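Local coordinates for uncharacterized lipoprotein GfcB (Escherichia coli K12, PDB 2IN5) that is of unknown function but, as a membrane lipoprotein and group 4 capsule protein B homologue, may act in capsule polysaccharide production, at residues L87-S92 with W109-L114; N73-K78 with D95-A100; Q30-S35 with R46-L51; S35-R40 with M192-P197. One frame throughout, in Å; residues are numbered along the deposited sequence.

Contact 1: L87-S92 with W109-L114; sequences LEVTNS and WTRDIL
Asn91 and Trp109 run past one another, pointing opposite ways, and their side chains carry on a pairing that the strand backbones give up here. NE1 of Trp109 donates to Asn91 O at 2.6 Å. The oxygen lies near the indole plane, but the donor is tilted 30° from the carbonyl plane. ND2 of Asn91 donates in turn to O of the next residue, Thr110, at 2.7 Å, within its own amide plane and fairly straight at 163°. Thr90 also uses a side chain: its OG1, set between the backbone N and the carbonyl carbon (chi1 67°), accepts from Asp112 N at 2.9 Å. Thr90 N donates to Asp112 O. These bonds finish the antiparallel pairing of strand 86-89, outermost within this chain, with strand 108-117. Leu87 and Glu88 both face Leu114 in a classic beta bulge. On the face shared with Ile113, Val89 CG2 meets Ile113 CG2 at 4.1 Å, and Val89 CG1 lies 4.2 Å from Trp109 CH2. An alanine at Trp109 would probably leave Asn91 O without its indole donor and Arg111 CD without the ring it packs on. That CD sits over the ring centre, while Arg111 NH1 goes on to Ser128 OG.

Contact 2: N73-K78 with D95-A100; sequences NGRLLK and DPLRNA
Arg75 holds Asp95 through NE and NH2, one nitrogen to each carboxylate oxygen, in a buried salt bridge. NH2 of Arg75 donates to Asp95 OD1 at 2.9 Å, and NE donates to OD2 of the same carboxylate at 3.2 Å. The NE bond is nearly straight, at 173°. Both oxygens lie close to the guanidinium plane, yet both are met from above the carboxylate plane, because the two groups are turned 61° apart. A bend at chi3 (76°) brings NE round to the acid. Asp95 OD1 also takes a long, weak bond from Leu97 N, in the short 3-10 turn 96-98. Leu97 then crosses Arg75 at about a right angle, with its CD1 3.6 Å from Arg75 NE. Its backbone O accepts from Asn73 ND2 at 2.9 Å, in the carbonyl plane. Further on, Ala100 CB touches the same Asn73 ND2 at 3.6 Å. A leucine in place of Arg75 would probably leave the buried Asp95 without its mate and take from Glu152 the salt bridge it makes with Arg75 NH1. The contact ties the start of strand 75-80 to the loop between strands 86-89 and 108-117. Phe130 of strand 120-140 and Phe167 of strand 161-170 pack on both Arg75 and Leu97, and Trp109 of strand 108-117 lies against Arg75 and Asp95.

Contact 3: Q30-S35 with R46-L51; sequences QALPYS and RIFVVL
Tyr34 and Val50 make the tight part of this contact. CG2 of Val50 lies 3.3 Å from Tyr34 CD1 and is equally near CE1, approaching that side of the ring obliquely. CG of Tyr34 stands between the backbone N and the carbonyl carbon (chi1 40°). Its neighbour Pro33 covers part of one face, with CD 4.0 Å above the plane of the Tyr34 ring and offset toward the rim. Next along the chain, Ser35 O accepts from Leu51 N at 3.0 Å, with the donor tilted 32° from the carbonyl plane. The same two residues also pack, Ser35 CB lying 3.8 Å from Leu51 CD2. This bond sits where the chain enters strand 36-41, beside strand 47-55 in the antiparallel order. The other end is looser. Leu32, just past helix 26-31, reaches tip to tip toward Phe48, and its CD1 meets the ring edge 3.9 Å from Phe48 CZ. Leu32 is partly open to solvent, and Pro33 beside it is exposed. The buried end also faces the second subunit: Ser35 OG is hydrogen-bonded to Gln6 N of that subunit, and Ser7 of that subunit packs on Tyr34 and Leu51. The chemistry is thus mainly apolar, with a single hydrogen bond joining the backbones of the two segments, while the serine hydroxyl serves the subunit interface.

Contact 4: S35-R40 with M192-P197; sequences STMYLR and MTFLKP
Thr36 O is held by two donors. Leu195 N reaches it at 3.2 Å from above the carbonyl plane, and a water donates to it at 2.7 Å. The same water accepts from Lys196 N. The bond to Leu195 ends the antiparallel pairing of strands 36-41 and 189-194, the first and last strands of this mostly beta chain. Further along, Tyr38 and Thr193 form a hydrogen-bonded pair, with Tyr38 N to Thr193 O at 2.9 Å. On the face with Met37 and Phe194, both selenomethionines meet: CE of Met37 lies 3.8 Å from SE of Met192. The turn at chi3 (-65°) carries this CE toward Phe194, where it comes 3.7 Å from CE2. The SE of Met37 makes an oblique Met-aromatic contact with the Phe194 ring. A second water bridges Ser35 OG and Lys196 O, near the second subunit, whose Gln6 packs on Lys196. On the other face, Leu195 crosses Tyr38 at about a right angle, and Arg46 adds a cation-pi contact to the tyrosine ring. CD2 of Leu195 makes a CH-pi contact over one face of Tyr38, 3.9 Å above the ring plane and offset toward the rim, and CD1 of Leu195 lies 3.7 Å from CE1 of Tyr38.

How the contacts relate
Contacts 3 and 4 are the closest pair, with centres about 7 Å apart. They share Ser35, and strands 36-41 and 47-55 run side by side between them, with a probable hydrogen bond from Met37 N to Val49 O at 2.9 Å. Both touch the second subunit. Contacts 1 and 2 have centres about 11 Å apart and meet where Trp109 CZ3 lies 3.4 Å from Arg75 CZ. Contact 2 also reaches contact 4, with Gly74 CA 3.8 Å from Phe194 CZ. Contact 2 thus touches both contact 1 and contact 4, while its nearest atoms to contact 3 are about 10 Å away. Contacts 1 and 3 are on opposite sides of the chain's centre, about 27 Å apart between centres.

Contact 1: L87-S92 with W109-L114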
loop_
_atom_site.group_PDB
_atom_site.type_symbol
_atom_site.label_atom_id
_atom_site.label_comp_id
_atom_site.label_asym_id
_atom_site.label_seq_id
_atom_site.Cartn_x
_atom_site.Cartn_y
_atom_site.Cartn_z
ATOM N N LEU A 87 3.137 16.014 3.642
ATOM C CA LEU A 87 4.076 15.253 2.833
ATOM C C LEU A 87 5.034 14.375 3.606
ATOM O O LEU A 87 5.458 13.328 3.122
ATOM C CB LEU A 87 4.873 16.195 1.919
ATOM C CG LEU A 87 4.063 16.996 0.896
ATOM C CD1 LEU A 87 5.002 17.821 0.027
ATOM C CD2 LEU A 87 3.236 16.041 0.031
ATOM N N GLU A 88 5.392 14.793 4.806
ATOM C CA GLU A 88 6.310 13.989 5.573
ATOM C C GLU A 88 6.311 14.384 7.016
ATOM O O GLU A 88 5.986 15.513 7.367
ATOM C CB GLU A 88 7.748 14.112 5.039
ATOM C CG GLU A 88 8.692 13.104 5.701
ATOM C CD GLU A 88 10.201 13.333 5.464
ATOM O OE1 GLU A 88 10.962 12.364 5.691
ATOM O OE2 GLU A 88 10.636 14.446 5.086
ATOM N N VAL A 89 6.652 13.414 7.853
ATOM C CA VAL A 89 6.788 13.628 9.278
ATOM C C VAL A 89 8.039 12.824 9.598
ATOM O O VAL A 89 8.150 11.665 9.214
ATOM C CB VAL A 89 5.601 13.073 10.089
ATOM C CG1 VAL A 89 5.833 13.361 11.573
ATOM C CG2 VAL A 89 4.298 13.707 9.631
ATOM N N THR A 90 8.998 13.448 10.262
ATOM C CA THR A 90 10.224 12.739 10.603
ATOM C C THR A 90 10.158 12.200 12.024
ATOM O O THR A 90 9.226 12.510 12.777
ATOM C CB THR A 90 11.474 13.656 10.517
ATOM O OG1 THR A 90 11.397 14.655 11.539
ATOM C CG2 THR A 90 11.562 14.329 9.156
ATOM N N ASN A 91 11.155 11.389 12.374
ATOM C CA ASN A 91 11.284 10.825 13.717
ATOM C C ASN A 91 9.924 10.347 14.238
ATOM O O ASN A 91 9.577 10.554 15.406
ATOM C CB ASN A 91 11.884 11.904 14.628
ATOM C CG ASN A 91 12.320 11.373 15.986
ATOM O OD1 ASN A 91 12.943 10.308 16.091
ATOM N ND2 ASN A 91 12.026 12.134 17.031
ATOM N N SER A 92 9.163 9.703 13.359
ATOM C CA SER A 92 7.833 9.212 13.712
ATOM C C SER A 92 7.904 7.950 14.569
ATOM O O SER A 92 6.915 7.544 15.183
ATOM C CB SER A 92 7.015 8.944 12.446
ATOM O OG SER A 92 7.612 7.938 11.659
ATOM N N TRP A 109 8.165 14.827 22.381
ATOM C CA TRP A 109 8.503 14.331 21.053
ATOM C C TRP A 109 8.872 15.490 20.159
ATOM O O TRP A 109 8.219 16.531 20.163
ATOM C CB TRP A 109 7.330 13.559 20.449
ATOM C CG TRP A 109 7.574 13.066 19.049
ATOM C CD1 TRP A 109 8.739 12.577 18.546
ATOM C CD2 TRP A 109 6.607 12.955 18.001
ATOM N NE1 TRP A 109 8.560 12.161 17.249
ATOM C CE2 TRP A 109 7.257 12.379 16.890
ATOM C CE3 TRP A 109 5.251 13.280 17.895
ATOM C CZ2 TRP A 109 6.596 12.119 15.684
ATOM C CZ3 TRP A 109 4.592 13.022 16.696
ATOM C CH2 TRP A 109 5.269 12.444 15.606
ATOM N N THR A 110 9.939 15.306 19.398
ATOM C CA THR A 110 10.412 16.337 18.498
ATOM C C THR A 110 10.525 15.769 17.094
ATOM O O THR A 110 11.061 14.680 16.887
ATOM C CB THR A 110 11.781 16.897 18.975
ATOM O OG1 THR A 110 11.572 17.751 20.108
ATOM C CG2 THR A 110 12.463 17.695 17.870
ATOM N N ARG A 111 9.989 16.500 16.127
ATOM C CA ARG A 111 10.038 16.057 14.744
ATOM C C ARG A 111 9.802 17.232 13.815
ATOM O O ARG A 111 9.445 18.330 14.254
ATOM C CB ARG A 111 8.975 14.977 14.493
ATOM C CG ARG A 111 7.530 15.464 14.504
ATOM C CD ARG A 111 7.135 16.023 15.854
ATOM N NE ARG A 111 5.689 16.133 15.979
ATOM C CZ ARG A 111 5.058 16.471 17.099
ATOM N NH1 ARG A 111 5.742 16.736 18.205
ATOM N NH2 ARG A 111 3.736 16.540 17.114
ATOM N N ASP A 112 10.029 17.013 12.529
ATOM C CA ASP A 112 9.795 18.064 11.554
ATOM C C ASP A 112 8.678 17.564 10.636
ATOM O O ASP A 112 8.501 16.360 10.471
ATOM C CB ASP A 112 11.068 18.347 10.733
ATOM C CG ASP A 112 12.232 18.850 11.583
ATOM O OD1 ASP A 112 12.081 19.871 12.296
ATOM O OD2 ASP A 112 13.313 18.223 11.525
ATOM N N ILE A 113 7.904 18.482 10.067
ATOM C CA ILE A 113 6.844 18.086 9.145
ATOM C C ILE A 113 7.006 18.885 7.865
ATOM O O ILE A 113 7.581 19.977 7.866
ATOM C CB ILE A 113 5.395 18.336 9.720
ATOM C CG1 ILE A 113 5.203 19.805 10.083
ATOM C CG2 ILE A 113 5.154 17.484 10.971
ATOM C CD1 ILE A 113 3.802 20.115 10.505
ATOM N N LEU A 114 6.498 18.322 6.775
ATOM C CA LEU A 114 6.551 18.955 5.466
ATOM C C LEU A 114 5.160 18.864 4.876
ATOM O O LEU A 114 4.644 17.768 4.699
ATOM C CB LEU A 114 7.527 18.207 4.557
ATOM C CG LEU A 114 7.684 18.710 3.115
ATOM C CD1 LEU A 114 8.185 20.142 3.093
ATOM C CD2 LEU A 114 8.628 17.796 2.384
#

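Contact 2: N73-K78 with D95-A100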
loop_
_atom_site.group_PDB
_atom_site.type_symbol
_atom_site.label_atom_id
_atom_site.label_comp_id
_atom_site.label_asym_id
_atom_site.label_seq_id
_atom_site.Cartn_x
_atom_site.Cartn_y
_atom_site.Cartn_z
ATOM N N ASN A 73 -1.777 4.719 14.628
ATOM C CA ASN A 73 -2.482 4.902 15.887
ATOM C C ASN A 73 -2.997 6.321 16.102
ATOM O O ASN A 73 -2.648 6.991 17.087
ATOM C CB ASN A 73 -1.616 4.481 17.076
ATOM C CG ASN A 73 -2.459 3.969 18.229
ATOM O OD1 ASN A 73 -3.497 3.353 18.004
ATOM N ND2 ASN A 73 -2.015 4.206 19.461
ATOM N N GLY A 74 -3.830 6.765 15.159
ATOM C CA GLY A 74 -4.442 8.082 15.238
ATOM C C GLY A 74 -3.596 9.259 14.798
ATOM O O GLY A 74 -4.129 10.353 14.584
ATOM N N ARG A 75 -2.287 9.044 14.674
ATOM C CA ARG A 75 -1.373 10.103 14.260
ATOM C C ARG A 75 -1.347 10.220 12.748
ATOM O O ARG A 75 -1.165 9.226 12.042
ATOM C CB ARG A 75 0.054 9.819 14.747
ATOM C CG ARG A 75 1.055 10.910 14.370
ATOM C CD ARG A 75 0.803 12.188 15.156
ATOM N NE ARG A 75 1.273 12.068 16.527
ATOM C CZ ARG A 75 1.230 13.040 17.435
ATOM N NH1 ARG A 75 0.727 14.230 17.132
ATOM N NH2 ARG A 75 1.716 12.821 18.653
ATOM N N LEU A 76 -1.517 11.437 12.252
ATOM C CA LEU A 76 -1.492 11.672 10.816
ATOM C C LEU A 76 -0.037 11.801 10.372
ATOM O O LEU A 76 0.706 12.659 10.869
ATOM C CB LEU A 76 -2.258 12.944 10.472
ATOM C CG LEU A 76 -2.412 13.151 8.969
ATOM C CD1 LEU A 76 -3.200 11.987 8.363
ATOM C CD2 LEU A 76 -3.112 14.466 8.715
ATOM N N LEU A 77 0.354 10.932 9.444
ATOM C CA LEU A 77 1.711 10.912 8.919
ATOM C C LEU A 77 1.837 11.356 7.466
ATOM O O LEU A 77 2.897 11.829 7.049
ATOM C CB LEU A 77 2.291 9.510 9.048
ATOM C CG LEU A 77 2.385 8.975 10.477
ATOM C CD1 LEU A 77 2.718 7.510 10.413
ATOM C CD2 LEU A 77 3.430 9.756 11.287
ATOM N N LYS A 78 0.772 11.205 6.687
ATOM C CA LYS A 78 0.829 11.596 5.286
ATOM C C LYS A 78 -0.546 11.545 4.631
ATOM O O LYS A 78 -1.375 10.719 4.997
ATOM C CB LYS A 78 1.797 10.666 4.545
ATOM C CG LYS A 78 2.069 11.019 3.092
ATOM C CD LYS A 78 2.825 9.897 2.400
ATOM C CE LYS A 78 2.904 10.118 0.896
ATOM N NZ LYS A 78 3.076 8.816 0.164
ATOM N N ASP A 95 7.235 8.664 18.312
ATOM C CA ASP A 95 5.956 9.220 18.723
ATOM C C ASP A 95 5.381 8.367 19.849
ATOM O O ASP A 95 5.262 7.154 19.721
ATOM C CB ASP A 95 5.003 9.276 17.529
ATOM C CG ASP A 95 3.591 9.684 17.918
ATOM O OD1 ASP A 95 3.415 10.443 18.900
ATOM O OD2 ASP A 95 2.657 9.248 17.214
ATOM N N PRO A 96 5.033 9.000 20.978
ATOM C CA PRO A 96 4.470 8.283 22.133
ATOM C C PRO A 96 3.234 7.437 21.829
ATOM O O PRO A 96 2.980 6.442 22.501
ATOM C CB PRO A 96 4.205 9.398 23.149
ATOM C CG PRO A 96 4.139 10.640 22.331
ATOM C CD PRO A 96 5.155 10.440 21.252
ATOM N N LEU A 97 2.478 7.832 20.807
ATOM C CA LEU A 97 1.303 7.088 20.408
ATOM C C LEU A 97 1.675 5.711 19.891
ATOM O O LEU A 97 0.800 4.876 19.658
ATOM C CB LEU A 97 0.535 7.847 19.335
ATOM C CG LEU A 97 -0.109 9.140 19.831
ATOM C CD1 LEU A 97 -0.681 9.916 18.655
ATOM C CD2 LEU A 97 -1.198 8.798 20.836
ATOM N N ARG A 98 2.965 5.456 19.695
ATOM C CA ARG A 98 3.363 4.131 19.218
ATOM C C ARG A 98 3.132 3.116 20.325
ATOM O O ARG A 98 3.037 1.923 20.068
ATOM C CB ARG A 98 4.830 4.110 18.774
ATOM C CG ARG A 98 5.082 4.821 17.456
ATOM C CD ARG A 98 6.503 4.630 16.971
ATOM N NE ARG A 98 6.541 3.824 15.755
ATOM C CZ ARG A 98 6.452 2.500 15.733
ATOM N NH1 ARG A 98 6.333 1.824 16.869
ATOM N NH2 ARG A 98 6.454 1.855 14.574
ATOM N N ASN A 99 3.054 3.604 21.557
ATOM C CA ASN A 99 2.782 2.759 22.715
ATOM C C ASN A 99 1.866 3.600 23.605
ATOM O O ASN A 99 2.245 4.020 24.696
ATOM C CB ASN A 99 4.076 2.414 23.456
ATOM C CG ASN A 99 3.908 1.228 24.399
ATOM O OD1 ASN A 99 2.881 1.098 25.077
ATOM N ND2 ASN A 99 4.918 0.359 24.448
ATOM N N ALA A 100 0.654 3.840 23.114
ATOM C CA ALA A 100 -0.334 4.674 23.799
ATOM C C ALA A 100 -0.622 4.317 25.250
ATOM O O ALA A 100 -0.927 5.196 26.046
ATOM C CB ALA A 100 -1.637 4.693 22.996
#

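Contact 3: Q30-S35 with R46-L51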
loop_
_atom_site.group_PDB
_atom_site.type_symbol
_atom_site.label_atom_id
_atom_site.label_comp_id
_atom_site.label_asym_id
_atom_site.label_seq_id
_atom_site.Cartn_x
_atom_site.Cartn_y
_atom_site.Cartn_z
ATOM N N GLN A 30 -21.082 -1.636 12.457
ATOM C CA GLN A 30 -20.583 -2.752 13.245
ATOM C C GLN A 30 -20.582 -4.042 12.436
ATOM O O GLN A 30 -19.966 -5.034 12.833
ATOM C CB GLN A 30 -21.428 -2.931 14.504
ATOM C CG GLN A 30 -21.476 -1.702 15.396
ATOM C CD GLN A 30 -22.377 -1.903 16.595
ATOM O OE1 GLN A 30 -23.557 -2.234 16.447
ATOM N NE2 GLN A 30 -21.830 -1.704 17.793
ATOM N N ALA A 31 -21.267 -4.022 11.297
ATOM C CA ALA A 31 -21.338 -5.196 10.433
ATOM C C ALA A 31 -20.187 -5.230 9.418
ATOM O O ALA A 31 -19.899 -6.279 8.838
ATOM C CB ALA A 31 -22.690 -5.238 9.712
ATOM N N LEU A 32 -19.539 -4.088 9.189
ATOM C CA LEU A 32 -18.417 -4.065 8.253
ATOM C C LEU A 32 -17.269 -4.855 8.880
ATOM O O LEU A 32 -16.871 -4.606 10.020
ATOM C CB LEU A 32 -17.992 -2.634 7.937
ATOM C CG LEU A 32 -18.994 -1.879 7.052
ATOM C CD1 LEU A 32 -18.473 -0.488 6.778
ATOM C CD2 LEU A 32 -19.219 -2.615 5.739
ATOM N N PRO A 33 -16.736 -5.835 8.136
ATOM C CA PRO A 33 -15.640 -6.693 8.591
ATOM C C PRO A 33 -14.298 -5.989 8.796
ATOM O O PRO A 33 -13.469 -6.447 9.585
ATOM C CB PRO A 33 -15.596 -7.778 7.520
ATOM C CG PRO A 33 -15.979 -7.029 6.286
ATOM C CD PRO A 33 -17.102 -6.127 6.738
ATOM N N TYR A 34 -14.103 -4.865 8.112
ATOM C CA TYR A 34 -12.864 -4.097 8.209
ATOM C C TYR A 34 -13.011 -2.756 8.909
ATOM O O TYR A 34 -14.115 -2.243 9.075
ATOM C CB TYR A 34 -12.282 -3.880 6.810
ATOM C CG TYR A 34 -13.332 -3.576 5.771
ATOM C CD1 TYR A 34 -13.954 -2.329 5.715
ATOM C CD2 TYR A 34 -13.742 -4.559 4.870
ATOM C CE1 TYR A 34 -14.961 -2.075 4.785
ATOM C CE2 TYR A 34 -14.742 -4.314 3.943
ATOM C CZ TYR A 34 -15.348 -3.076 3.905
ATOM O OH TYR A 34 -16.343 -2.846 2.984
ATOM N N SER A 35 -11.873 -2.198 9.306
ATOM C CA SER A 35 -11.806 -0.923 9.997
ATOM C C SER A 35 -12.248 0.250 9.132
ATOM O O SER A 35 -12.010 0.281 7.928
ATOM C CB SER A 35 -10.379 -0.699 10.513
ATOM O OG SER A 35 -10.013 -1.729 11.417
ATOM N N ARG A 46 -18.263 15.681 7.644
ATOM C CA ARG A 46 -17.769 14.346 7.926
ATOM C C ARG A 46 -17.873 13.425 6.719
ATOM O O ARG A 46 -18.915 13.364 6.068
ATOM C CB ARG A 46 -18.562 13.749 9.083
ATOM C CG ARG A 46 -18.407 12.260 9.215
ATOM C CD ARG A 46 -19.683 11.623 9.733
ATOM N NE ARG A 46 -19.897 11.882 11.149
ATOM C CZ ARG A 46 -20.841 11.292 11.875
ATOM N NH1 ARG A 46 -21.659 10.411 11.311
ATOM N NH2 ARG A 46 -20.957 11.569 13.169
ATOM N N ILE A 47 -16.792 12.712 6.415
ATOM C CA ILE A 47 -16.806 11.773 5.301
ATOM C C ILE A 47 -16.383 10.405 5.807
ATOM O O ILE A 47 -15.616 10.295 6.769
ATOM C CB ILE A 47 -15.850 12.183 4.158
ATOM C CG1 ILE A 47 -14.400 11.990 4.589
ATOM C CG2 ILE A 47 -16.072 13.647 3.788
ATOM C CD1 ILE A 47 -13.430 12.091 3.460
ATOM N N PHE A 48 -16.883 9.368 5.146
ATOM C CA PHE A 48 -16.587 7.991 5.502
ATOM C C PHE A 48 -15.352 7.498 4.755
ATOM O O PHE A 48 -15.274 7.608 3.532
ATOM C CB PHE A 48 -17.779 7.106 5.155
ATOM C CG PHE A 48 -17.750 5.769 5.822
ATOM C CD1 PHE A 48 -17.855 5.673 7.205
ATOM C CD2 PHE A 48 -17.611 4.608 5.080
ATOM C CE1 PHE A 48 -17.823 4.437 7.842
ATOM C CE2 PHE A 48 -17.577 3.365 5.703
ATOM C CZ PHE A 48 -17.685 3.282 7.089
ATOM N N VAL A 49 -14.395 6.948 5.499
ATOM C CA VAL A 49 -13.147 6.437 4.934
ATOM C C VAL A 49 -12.954 4.979 5.381
ATOM O O VAL A 49 -13.351 4.606 6.477
ATOM C CB VAL A 49 -11.958 7.314 5.411
ATOM C CG1 VAL A 49 -10.656 6.769 4.889
ATOM C CG2 VAL A 49 -12.150 8.746 4.941
ATOM N N VAL A 50 -12.353 4.154 4.534
ATOM C CA VAL A 50 -12.152 2.755 4.870
ATOM C C VAL A 50 -10.656 2.407 4.907
ATOM O O VAL A 50 -9.853 3.055 4.237
ATOM C CB VAL A 50 -12.893 1.856 3.833
ATOM C CG1 VAL A 50 -12.324 2.080 2.447
ATOM C CG2 VAL A 50 -12.782 0.402 4.208
ATOM N N LEU A 51 -10.272 1.404 5.700
ATOM C CA LEU A 51 -8.864 1.012 5.780
ATOM C C LEU A 51 -8.602 0.021 4.679
ATOM O O LEU A 51 -9.047 -1.126 4.736
ATOM C CB LEU A 51 -8.523 0.375 7.138
ATOM C CG LEU A 51 -7.121 -0.243 7.327
ATOM C CD1 LEU A 51 -6.021 0.792 7.056
ATOM C CD2 LEU A 51 -7.007 -0.770 8.751
#

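Contact 4: S35-R40 with M192-P197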
loop_
_atom_site.group_PDB
_atom_site.type_symbol
_atom_site.label_atom_id
_atom_site.label_comp_id
_atom_site.label_asym_id
_atom_site.label_seq_id
_atom_site.Cartn_x
_atom_site.Cartn_y
_atom_site.Cartn_z
ATOM N N SER A 35 -11.873 -2.198 9.306
ATOM C CA SER A 35 -11.806 -0.923 9.997
ATOM C C SER A 35 -12.248 0.250 9.132
ATOM O O SER A 35 -12.010 0.281 7.928
ATOM C CB SER A 35 -10.379 -0.699 10.513
ATOM O OG SER A 35 -10.013 -1.729 11.417
ATOM N N THR A 36 -12.908 1.214 9.758
ATOM C CA THR A 36 -13.390 2.378 9.040
ATOM C C THR A 36 -13.200 3.592 9.919
ATOM O O THR A 36 -12.868 3.462 11.091
ATOM C CB THR A 36 -14.877 2.215 8.637
ATOM O OG1 THR A 36 -15.678 1.983 9.802
ATOM C CG2 THR A 36 -15.038 1.033 7.688
HETATM N N MSE A 37 -13.422 4.769 9.356
HETATM C CA MSE A 37 -13.209 6.005 10.086
HETATM C C MSE A 37 -14.058 7.189 9.564
HETATM O O MSE A 37 -14.461 7.224 8.396
HETATM C CB MSE A 37 -11.719 6.336 9.968
HETATM C CG MSE A 37 -11.298 7.691 10.488
HETATM SE SE MSE A 37 -10.071 8.553 9.248
HETATM C CE MSE A 37 -8.593 7.314 9.383
ATOM N N TYR A 38 -14.332 8.150 10.441
ATOM C CA TYR A 38 -15.062 9.355 10.061
ATOM C C TYR A 38 -14.011 10.445 10.005
ATOM O O TYR A 38 -13.344 10.720 10.999
ATOM C CB TYR A 38 -16.131 9.724 11.098
ATOM C CG TYR A 38 -17.442 8.996 10.898
ATOM C CD1 TYR A 38 -18.181 8.532 11.989
ATOM C CD2 TYR A 38 -17.921 8.725 9.618
ATOM C CE1 TYR A 38 -19.361 7.802 11.807
ATOM C CE2 TYR A 38 -19.097 8.002 9.428
ATOM C CZ TYR A 38 -19.808 7.542 10.525
ATOM O OH TYR A 38 -20.947 6.807 10.330
ATOM N N LEU A 39 -13.847 11.051 8.835
ATOM C CA LEU A 39 -12.859 12.108 8.659
ATOM C C LEU A 39 -13.515 13.475 8.589
ATOM O O LEU A 39 -14.559 13.641 7.970
ATOM C CB LEU A 39 -12.058 11.875 7.372
ATOM C CG LEU A 39 -11.166 13.045 6.937
ATOM C CD1 LEU A 39 -10.136 13.316 8.024
ATOM C CD2 LEU A 39 -10.470 12.733 5.613
ATOM N N ARG A 40 -12.894 14.455 9.224
ATOM C CA ARG A 40 -13.408 15.811 9.193
ATOM C C ARG A 40 -12.228 16.756 8.949
ATOM O O ARG A 40 -11.290 16.807 9.741
ATOM C CB ARG A 40 -14.100 16.142 10.518
ATOM C CG ARG A 40 -14.595 17.577 10.628
ATOM C CD ARG A 40 -16.106 17.652 10.676
ATOM N NE ARG A 40 -16.648 16.871 11.784
ATOM C CZ ARG A 40 -17.947 16.696 12.007
ATOM N NH1 ARG A 40 -18.841 17.250 11.195
ATOM N NH2 ARG A 40 -18.353 15.962 13.036
HETATM N N MSE A 192 -10.595 12.737 13.437
HETATM C CA MSE A 192 -10.779 11.354 13.027
HETATM C C MSE A 192 -11.416 10.513 14.123
HETATM O O MSE A 192 -11.013 10.586 15.285
HETATM C CB MSE A 192 -9.440 10.738 12.635
HETATM C CG MSE A 192 -8.736 11.488 11.524
HETATM SE SE MSE A 192 -7.176 10.547 10.891
HETATM C CE MSE A 192 -5.941 11.238 12.208
ATOM N N THR A 193 -12.418 9.725 13.743
ATOM C CA THR A 193 -13.109 8.848 14.676
ATOM C C THR A 193 -13.037 7.440 14.099
ATOM O O THR A 193 -13.530 7.180 13.003
ATOM C CB THR A 193 -14.590 9.276 14.877
ATOM O OG1 THR A 193 -14.634 10.593 15.439
ATOM C CG2 THR A 193 -15.298 8.325 15.837
ATOM N N PHE A 194 -12.397 6.539 14.834
ATOM C CA PHE A 194 -12.238 5.165 14.383
ATOM C C PHE A 194 -13.370 4.311 14.904
ATOM O O PHE A 194 -13.465 4.052 16.097
ATOM C CB PHE A 194 -10.880 4.654 14.838
ATOM C CG PHE A 194 -9.766 5.558 14.450
ATOM C CD1 PHE A 194 -9.531 6.725 15.159
ATOM C CD2 PHE A 194 -9.008 5.296 13.323
ATOM C CE1 PHE A 194 -8.557 7.628 14.746
ATOM C CE2 PHE A 194 -8.026 6.193 12.898
ATOM C CZ PHE A 194 -7.804 7.357 13.609
ATOM N N LEU A 195 -14.225 3.885 13.979
ATOM C CA LEU A 195 -15.418 3.118 14.288
ATOM C C LEU A 195 -15.268 1.679 14.727
ATOM O O LEU A 195 -15.940 1.246 15.661
ATOM C CB LEU A 195 -16.384 3.157 13.104
ATOM C CG LEU A 195 -16.995 4.495 12.667
ATOM C CD1 LEU A 195 -17.610 5.233 13.851
ATOM C CD2 LEU A 195 -15.931 5.336 12.033
ATOM N N LYS A 196 -14.414 0.923 14.056
ATOM C CA LYS A 196 -14.268 -0.470 14.431
ATOM C C LYS A 196 -13.333 -0.623 15.616
ATOM O O LYS A 196 -12.154 -0.280 15.545
ATOM C CB LYS A 196 -13.777 -1.281 13.245
ATOM C CG LYS A 196 -13.575 -2.727 13.551
ATOM C CD LYS A 196 -13.330 -3.486 12.280
ATOM C CE LYS A 196 -12.933 -4.877 12.620
ATOM N NZ LYS A 196 -13.894 -5.362 13.638
ATOM N N PRO A 197 -13.862 -1.133 16.736
ATOM C CA PRO A 197 -13.122 -1.349 17.980
ATOM C C PRO A 197 -12.256 -2.595 17.928
ATOM O O PRO A 197 -12.668 -3.618 17.395
ATOM C CB PRO A 197 -14.232 -1.463 19.012
ATOM C CG PRO A 197 -15.288 -2.194 18.250
ATOM C CD PRO A 197 -15.288 -1.471 16.917
HETATM O O HOH W 1 -10.068 -1.396 14.073
HETATM O O HOH W 2 -11.530 1.696 12.690
HETATM O O HOH W 3 -14.789 12.878 13.062
#